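Local coordinates for protein sniffer CG10964-PA (PDB 1SNY) that probably reduces carbonyl compounds with NADPH as a member of the short-chain dehydrogenase/reductase family, binding NADP in a Rossmann fold, at residues 29-42 with 61-74. Residues are numbered along the deposited sequence; the frame is centred on the assembly and turned at random.
With NAP (NADP nicotinamide-adenine-dinucleotide phosphate), chain B.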
loop_
_atom_site.group_PDB
_atom_site.type_symbol
_atom_site.label_atom_id
_atom_site.label_comp_id
_atom_site.label_asym_id
_atom_site.label_seq_id
_atom_site.Cartn_x
_atom_site.Cartn_y
_atom_site.Cartn_z
ATOM N N CYS A 29 -19.350 -8.531 -10.242
ATOM C CA CYS A 29 -19.572 -9.589 -11.234
ATOM C C CYS A 29 -20.347 -9.236 -12.508
ATOM O O CYS A 29 -20.599 -10.110 -13.345
ATOM C CB CYS A 29 -20.255 -10.782 -10.564
ATOM S SG CYS A 29 -19.324 -11.479 -9.185
ATOM N N ASN A 30 -20.732 -7.975 -12.665
ATOM C CA ASN A 30 -21.464 -7.579 -13.863
ATOM C C ASN A 30 -20.514 -7.414 -15.046
ATOM O O ASN A 30 -20.928 -7.525 -16.204
ATOM C CB ASN A 30 -22.205 -6.265 -13.628
ATOM C CG ASN A 30 -21.273 -5.133 -13.270
ATOM O OD1 ASN A 30 -20.592 -5.178 -12.246
ATOM N ND2 ASN A 30 -21.234 -4.109 -14.114
ATOM N N ARG A 31 -19.240 -7.163 -14.752
ATOM C CA ARG A 31 -18.236 -6.963 -15.793
ATOM C C ARG A 31 -17.039 -7.904 -15.698
ATOM O O ARG A 31 -16.987 -8.793 -14.853
ATOM C CB ARG A 31 -17.715 -5.526 -15.739
ATOM C CG ARG A 31 -18.754 -4.464 -16.006
ATOM C CD ARG A 31 -18.240 -3.098 -15.589
ATOM N NE ARG A 31 -16.976 -2.751 -16.226
ATOM C CZ ARG A 31 -16.318 -1.617 -16.004
ATOM N NH1 ARG A 31 -16.806 -0.720 -15.158
ATOM N NH2 ARG A 31 -15.175 -1.381 -16.631
ATOM N N GLY A 32 -16.078 -7.670 -16.588
ATOM C CA GLY A 32 -14.844 -8.435 -16.650
ATOM C C GLY A 32 -14.690 -9.754 -15.912
ATOM O O GLY A 32 -15.546 -10.632 -15.984
ATOM N N LEU A 33 -13.573 -9.881 -15.200
ATOM C CA LEU A 33 -13.233 -11.097 -14.465
ATOM C C LEU A 33 -14.305 -11.594 -13.493
ATOM O O LEU A 33 -14.465 -12.804 -13.303
ATOM C CB LEU A 33 -11.903 -10.891 -13.725
ATOM C CG LEU A 33 -10.726 -10.402 -14.585
ATOM C CD1 LEU A 33 -9.470 -10.287 -13.732
ATOM C CD2 LEU A 33 -10.490 -11.364 -15.743
ATOM N N GLY A 34 -15.037 -10.670 -12.879
ATOM C CA GLY A 34 -16.075 -11.069 -11.945
ATOM C C GLY A 34 -17.090 -11.946 -12.647
ATOM O O GLY A 34 -17.428 -13.037 -12.182
ATOM N N LEU A 35 -17.570 -11.462 -13.785
ATOM C CA LEU A 35 -18.548 -12.189 -14.583
ATOM C C LEU A 35 -17.927 -13.463 -15.149
ATOM O O LEU A 35 -18.584 -14.502 -15.238
ATOM C CB LEU A 35 -19.031 -11.305 -15.733
ATOM C CG LEU A 35 -20.038 -11.907 -16.713
ATOM C CD1 LEU A 35 -21.356 -12.186 -15.997
ATOM C CD2 LEU A 35 -20.248 -10.940 -17.867
ATOM N N GLY A 36 -16.658 -13.370 -15.538
ATOM C CA GLY A 36 -15.971 -14.516 -16.099
ATOM C C GLY A 36 -15.854 -15.633 -15.086
ATOM O O GLY A 36 -15.999 -16.811 -15.428
ATOM N N LEU A 37 -15.593 -15.261 -13.834
ATOM C CA LEU A 37 -15.458 -16.236 -12.761
ATOM C C LEU A 37 -16.792 -16.914 -12.503
ATOM O O LEU A 37 -16.846 -18.122 -12.294
ATOM C CB LEU A 37 -14.967 -15.560 -11.477
ATOM C CG LEU A 37 -13.520 -15.062 -11.436
ATOM C CD1 LEU A 37 -13.283 -14.327 -10.124
ATOM C CD2 LEU A 37 -12.560 -16.236 -11.566
ATOM N N VAL A 38 -17.868 -16.131 -12.504
ATOM C CA VAL A 38 -19.202 -16.684 -12.282
ATOM C C VAL A 38 -19.449 -17.813 -13.277
ATOM O O VAL A 38 -19.765 -18.936 -12.888
ATOM C CB VAL A 38 -20.301 -15.613 -12.475
ATOM C CG1 VAL A 38 -21.674 -16.236 -12.293
ATOM C CG2 VAL A 38 -20.105 -14.485 -11.488
ATOM N N LYS A 39 -19.286 -17.514 -14.562
ATOM C CA LYS A 39 -19.506 -18.508 -15.604
ATOM C C LYS A 39 -18.607 -19.726 -15.440
ATOM O O LYS A 39 -19.058 -20.858 -15.589
ATOM C CB LYS A 39 -19.286 -17.886 -16.986
ATOM C CG LYS A 39 -20.220 -16.729 -17.301
ATOM C CD LYS A 39 -19.924 -16.152 -18.676
ATOM C CE LYS A 39 -20.813 -14.957 -18.978
ATOM N NZ LYS A 39 -20.454 -14.322 -20.279
ATOM N N ALA A 40 -17.336 -19.498 -15.133
ATOM C CA ALA A 40 -16.400 -20.602 -14.959
ATOM C C ALA A 40 -16.790 -21.465 -13.761
ATOM O O ALA A 40 -16.570 -22.674 -13.765
ATOM C CB ALA A 40 -14.987 -20.070 -14.777
ATOM N N LEU A 41 -17.360 -20.838 -12.736
ATOM C CA LEU A 41 -17.775 -21.564 -11.543
ATOM C C LEU A 41 -18.917 -22.503 -11.895
ATOM O O LEU A 41 -18.983 -23.637 -11.409
ATOM C CB LEU A 41 -18.214 -20.586 -10.451
ATOM C CG LEU A 41 -17.079 -19.831 -9.752
ATOM C CD1 LEU A 41 -17.646 -18.693 -8.929
ATOM C CD2 LEU A 41 -16.288 -20.795 -8.878
ATOM N N LEU A 42 -19.812 -22.020 -12.750
ATOM C CA LEU A 42 -20.959 -22.802 -13.194
ATOM C C LEU A 42 -20.530 -24.012 -14.026
ATOM O O LEU A 42 -21.028 -25.118 -13.822
ATOM C CB LEU A 42 -21.901 -21.921 -14.019
ATOM C CG LEU A 42 -22.497 -20.717 -13.287
ATOM C CD1 LEU A 42 -23.351 -19.899 -14.240
ATOM C CD2 LEU A 42 -23.322 -21.197 -12.107
ATOM N N ALA A 61 -26.288 -4.902 -15.531
ATOM C CA ALA A 61 -25.833 -6.277 -15.365
ATOM C C ALA A 61 -26.871 -7.236 -15.937
ATOM O O ALA A 61 -27.288 -8.185 -15.273
ATOM C CB ALA A 61 -25.609 -6.571 -13.887
ATOM N N LYS A 62 -27.296 -6.970 -17.168
ATOM C CA LYS A 62 -28.284 -7.808 -17.829
ATOM C C LYS A 62 -27.769 -9.237 -17.923
ATOM O O LYS A 62 -28.485 -10.186 -17.608
ATOM C CB LYS A 62 -28.581 -7.265 -19.223
ATOM N N GLU A 63 -26.520 -9.384 -18.353
ATOM C CA GLU A 63 -25.924 -10.706 -18.487
ATOM C C GLU A 63 -25.888 -11.451 -17.154
ATOM O O GLU A 63 -26.146 -12.652 -17.108
ATOM C CB GLU A 63 -24.518 -10.593 -19.077
ATOM C CG GLU A 63 -23.790 -11.921 -19.191
ATOM C CD GLU A 63 -22.747 -11.920 -20.290
ATOM O OE1 GLU A 63 -22.031 -10.907 -20.436
ATOM O OE2 GLU A 63 -22.641 -12.938 -21.005
ATOM N N LEU A 64 -25.574 -10.740 -16.073
ATOM C CA LEU A 64 -25.531 -11.355 -14.747
ATOM C C LEU A 64 -26.954 -11.639 -14.286
ATOM O O LEU A 64 -27.231 -12.678 -13.685
ATOM C CB LEU A 64 -24.851 -10.425 -13.737
ATOM C CG LEU A 64 -24.895 -10.881 -12.272
ATOM C CD1 LEU A 64 -24.146 -12.197 -12.114
ATOM C CD2 LEU A 64 -24.285 -9.814 -11.381
ATOM N N GLU A 65 -27.850 -10.700 -14.571
ATOM C CA GLU A 65 -29.252 -10.832 -14.199
ATOM C C GLU A 65 -29.885 -11.972 -14.995
ATOM O O GLU A 65 -30.817 -12.631 -14.529
ATOM C CB GLU A 65 -29.983 -9.517 -14.476
ATOM C CG GLU A 65 -31.447 -9.507 -14.078
ATOM C CD GLU A 65 -31.665 -9.949 -12.647
ATOM O OE1 GLU A 65 -31.609 -11.170 -12.389
ATOM O OE2 GLU A 65 -31.884 -9.075 -11.781
ATOM N N ASP A 66 -29.364 -12.199 -16.197
ATOM C CA ASP A 66 -29.860 -13.258 -17.063
ATOM C C ASP A 66 -29.340 -14.600 -16.564
ATOM O O ASP A 66 -30.072 -15.589 -16.540
ATOM C CB ASP A 66 -29.406 -13.019 -18.495
ATOM N N LEU A 67 -28.070 -14.631 -16.171
ATOM C CA LEU A 67 -27.469 -15.855 -15.655
ATOM C C LEU A 67 -28.224 -16.282 -14.405
ATOM O O LEU A 67 -28.365 -17.473 -14.128
ATOM C CB LEU A 67 -25.996 -15.626 -15.303
ATOM C CG LEU A 67 -25.007 -15.392 -16.444
ATOM C CD1 LEU A 67 -23.640 -15.071 -15.867
ATOM C CD2 LEU A 67 -24.932 -16.629 -17.327
ATOM N N ALA A 68 -28.705 -15.295 -13.655
ATOM C CA ALA A 68 -29.451 -15.545 -12.428
ATOM C C ALA A 68 -30.790 -16.199 -12.744
ATOM O O ALA A 68 -31.184 -17.179 -12.108
ATOM C CB ALA A 68 -29.677 -14.237 -11.681
ATOM N N LYS A 69 -31.484 -15.648 -13.733
ATOM C CA LYS A 69 -32.781 -16.167 -14.141
ATOM C C LYS A 69 -32.678 -17.575 -14.716
ATOM O O LYS A 69 -33.692 -18.238 -14.928
ATOM C CB LYS A 69 -33.421 -15.227 -15.166
ATOM C CG LYS A 69 -33.783 -13.861 -14.599
ATOM C CD LYS A 69 -34.589 -13.040 -15.589
ATOM C CE LYS A 69 -35.115 -11.768 -14.946
ATOM N NZ LYS A 69 -35.959 -10.978 -15.884
ATOM N N ASN A 70 -31.456 -18.032 -14.964
ATOM C CA ASN A 70 -31.233 -19.365 -15.511
ATOM C C ASN A 70 -30.537 -20.289 -14.519
ATOM O O ASN A 70 -30.546 -21.509 -14.680
ATOM C CB ASN A 70 -30.407 -19.277 -16.794
ATOM C CG ASN A 70 -31.240 -18.894 -17.997
ATOM O OD1 ASN A 70 -32.008 -17.933 -17.955
ATOM N ND2 ASN A 70 -31.090 -19.645 -19.082
ATOM N N HIS A 71 -29.924 -19.704 -13.496
ATOM C CA HIS A 71 -29.232 -20.485 -12.482
ATOM C C HIS A 71 -29.636 -19.989 -11.095
ATOM O O HIS A 71 -29.240 -18.899 -10.673
ATOM C CB HIS A 71 -27.719 -20.373 -12.673
ATOM C CG HIS A 71 -27.251 -20.779 -14.038
ATOM N ND1 HIS A 71 -27.395 -19.968 -15.144
ATOM C CD2 HIS A 71 -26.646 -21.909 -14.476
ATOM C CE1 HIS A 71 -26.898 -20.581 -16.205
ATOM N NE2 HIS A 71 -26.438 -21.760 -15.826
ATOM N N SER A 72 -30.431 -20.796 -10.397
ATOM C CA SER A 72 -30.921 -20.443 -9.070
ATOM C C SER A 72 -29.854 -20.483 -7.978
ATOM O O SER A 72 -30.055 -19.926 -6.902
ATOM C CB SER A 72 -32.097 -21.351 -8.685
ATOM O OG SER A 72 -31.728 -22.718 -8.739
ATOM N N ASN A 73 -28.730 -21.142 -8.240
ATOM C CA ASN A 73 -27.667 -21.191 -7.242
ATOM C C ASN A 73 -26.997 -19.818 -7.169
ATOM O O ASN A 73 -26.236 -19.527 -6.246
ATOM C CB ASN A 73 -26.645 -22.287 -7.579
ATOM C CG ASN A 73 -26.020 -22.116 -8.949
ATOM O OD1 ASN A 73 -26.703 -21.805 -9.923
ATOM N ND2 ASN A 73 -24.715 -22.347 -9.035
ATOM N N ILE A 74 -27.305 -18.972 -8.146
ATOM C CA ILE A 74 -26.763 -17.621 -8.187
ATOM C C ILE A 74 -27.631 -16.707 -7.325
ATOM O O ILE A 74 -28.858 -16.756 -7.396
ATOM C CB ILE A 74 -26.739 -17.065 -9.637
ATOM C CG1 ILE A 74 -25.751 -17.869 -10.490
ATOM C CG2 ILE A 74 -26.364 -15.590 -9.626
ATOM C CD1 ILE A 74 -25.641 -17.390 -11.935
HETATM P PA NAP B . -13.365 -4.057 -14.705
HETATM O O1A NAP B . -13.235 -2.654 -14.665
HETATM O O2A NAP B . -13.844 -4.863 -15.894
HETATM O O5B NAP B . -14.290 -4.545 -13.495
HETATM C C5B NAP B . -14.134 -3.935 -12.187
HETATM C C4B NAP B . -15.368 -4.524 -11.432
HETATM O O4B NAP B . -15.311 -3.972 -10.036
HETATM C C3B NAP B . -16.759 -4.044 -11.954
HETATM O O3B NAP B . -17.668 -5.143 -11.781
HETATM C C2B NAP B . -17.055 -2.849 -11.072
HETATM O O2B NAP B . -18.415 -2.446 -10.981
HETATM C C1B NAP B . -16.504 -3.306 -9.703
HETATM N N9A NAP B . -16.327 -2.141 -8.851
HETATM C C8A NAP B . -15.500 -1.038 -8.942
HETATM N N7A NAP B . -15.649 -0.168 -7.951
HETATM C C5A NAP B . -16.637 -0.745 -7.167
HETATM C C6A NAP B . -17.229 -0.290 -5.976
HETATM N N6A NAP B . -16.954 0.860 -5.309
HETATM N N1A NAP B . -18.219 -1.110 -5.403
HETATM C C2A NAP B . -18.594 -2.325 -6.000
HETATM N N3A NAP B . -18.027 -2.794 -7.177
HETATM C C4A NAP B . -17.054 -1.969 -7.721
HETATM O O3 NAP B . -11.975 -4.706 -14.329
HETATM P PN NAP B . -11.464 -6.194 -14.243
HETATM O O1N NAP B . -10.390 -6.425 -15.223
HETATM O O2N NAP B . -12.669 -7.060 -14.355
HETATM O O5D NAP B . -10.809 -6.233 -12.801
HETATM C C5D NAP B . -11.125 -7.331 -11.878
HETATM C C4D NAP B . -10.057 -7.360 -10.799
HETATM O O4D NAP B . -8.822 -7.886 -11.349
HETATM C C3D NAP B . -9.669 -5.976 -10.184
HETATM O O3D NAP B . -9.481 -6.086 -8.753
HETATM C C2D NAP B . -8.401 -5.619 -10.944
HETATM O O2D NAP B . -7.592 -4.674 -10.278
HETATM C C1D NAP B . -7.737 -6.936 -11.085
HETATM N N1N NAP B . -6.826 -7.121 -12.236
HETATM C C2N NAP B . -7.206 -7.033 -13.614
HETATM C C3N NAP B . -6.204 -7.239 -14.576
HETATM C C7N NAP B . -6.556 -7.159 -16.067
HETATM O O7N NAP B . -5.642 -7.349 -16.849
HETATM N N7N NAP B . -7.773 -6.902 -16.464
HETATM C C4N NAP B . -4.818 -7.534 -14.190
HETATM C C5N NAP B . -4.505 -7.608 -12.811
HETATM C C6N NAP B . -5.498 -7.402 -11.818
HETATM P P2B NAP B . -19.091 -1.329 -11.977
HETATM O O1X NAP B . -19.410 -2.073 -13.276
HETATM O O2X NAP B . -20.300 -0.943 -11.191
HETATM O O3X NAP B . -18.061 -0.230 -12.195
#
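A61, the N-cap of helix 62-70, sets its CB 3.4 Å from CB of N30, behind an amide that turns to the cofactor. With CG of N30 set between its backbone N and carbonyl carbon (chi1 60°), OD1 accepts a hydrogen bond from the ribose hydroxyl O3B of NADP and ND2 reaches toward the 2'-phosphate. N30 belongs to the glycine-rich turn of the Rossmann fold, beside the cofactor site, where N of L33 also binds O2N at 3.1 Å. E63 extends across K39 at about a right angle, and its OE2 accepts from K39 NZ a hydrogen bond (2.7 Å) that is part of a salt bridge, the ammonium standing above the carboxylate plane. On the same side of that plane, L35 CD2 touches the other oxygen, OE1. L64 directs CD2 at the backbone and CB of C29, while L67 brings CD1 within 3.7 Å of L35 CD1 and against V38 CG1 and the aliphatic CG of K39. H71 turns its ring face to L42, whose CD1 sits 3.9 Å from the centroid in a CH-pi contact only 8° off the normal; ND1, bonded in the ring plane to L67 O (2.9 Å), restrains the ring's rotation. ND2 of N73, committed to P48 O, also touches L42 CD2, and CD1 of I74 touches both V38 CG1 and L42 CD1. The helices, 18° from parallel and with axes 11.1 Å apart at closest approach, belong to successive beta-alpha-beta crossovers: V38 and L64 both lean on T53 of strand 50-55, L64 reaches I76 of edge strand 74-78, and L37 meets helix 235-248.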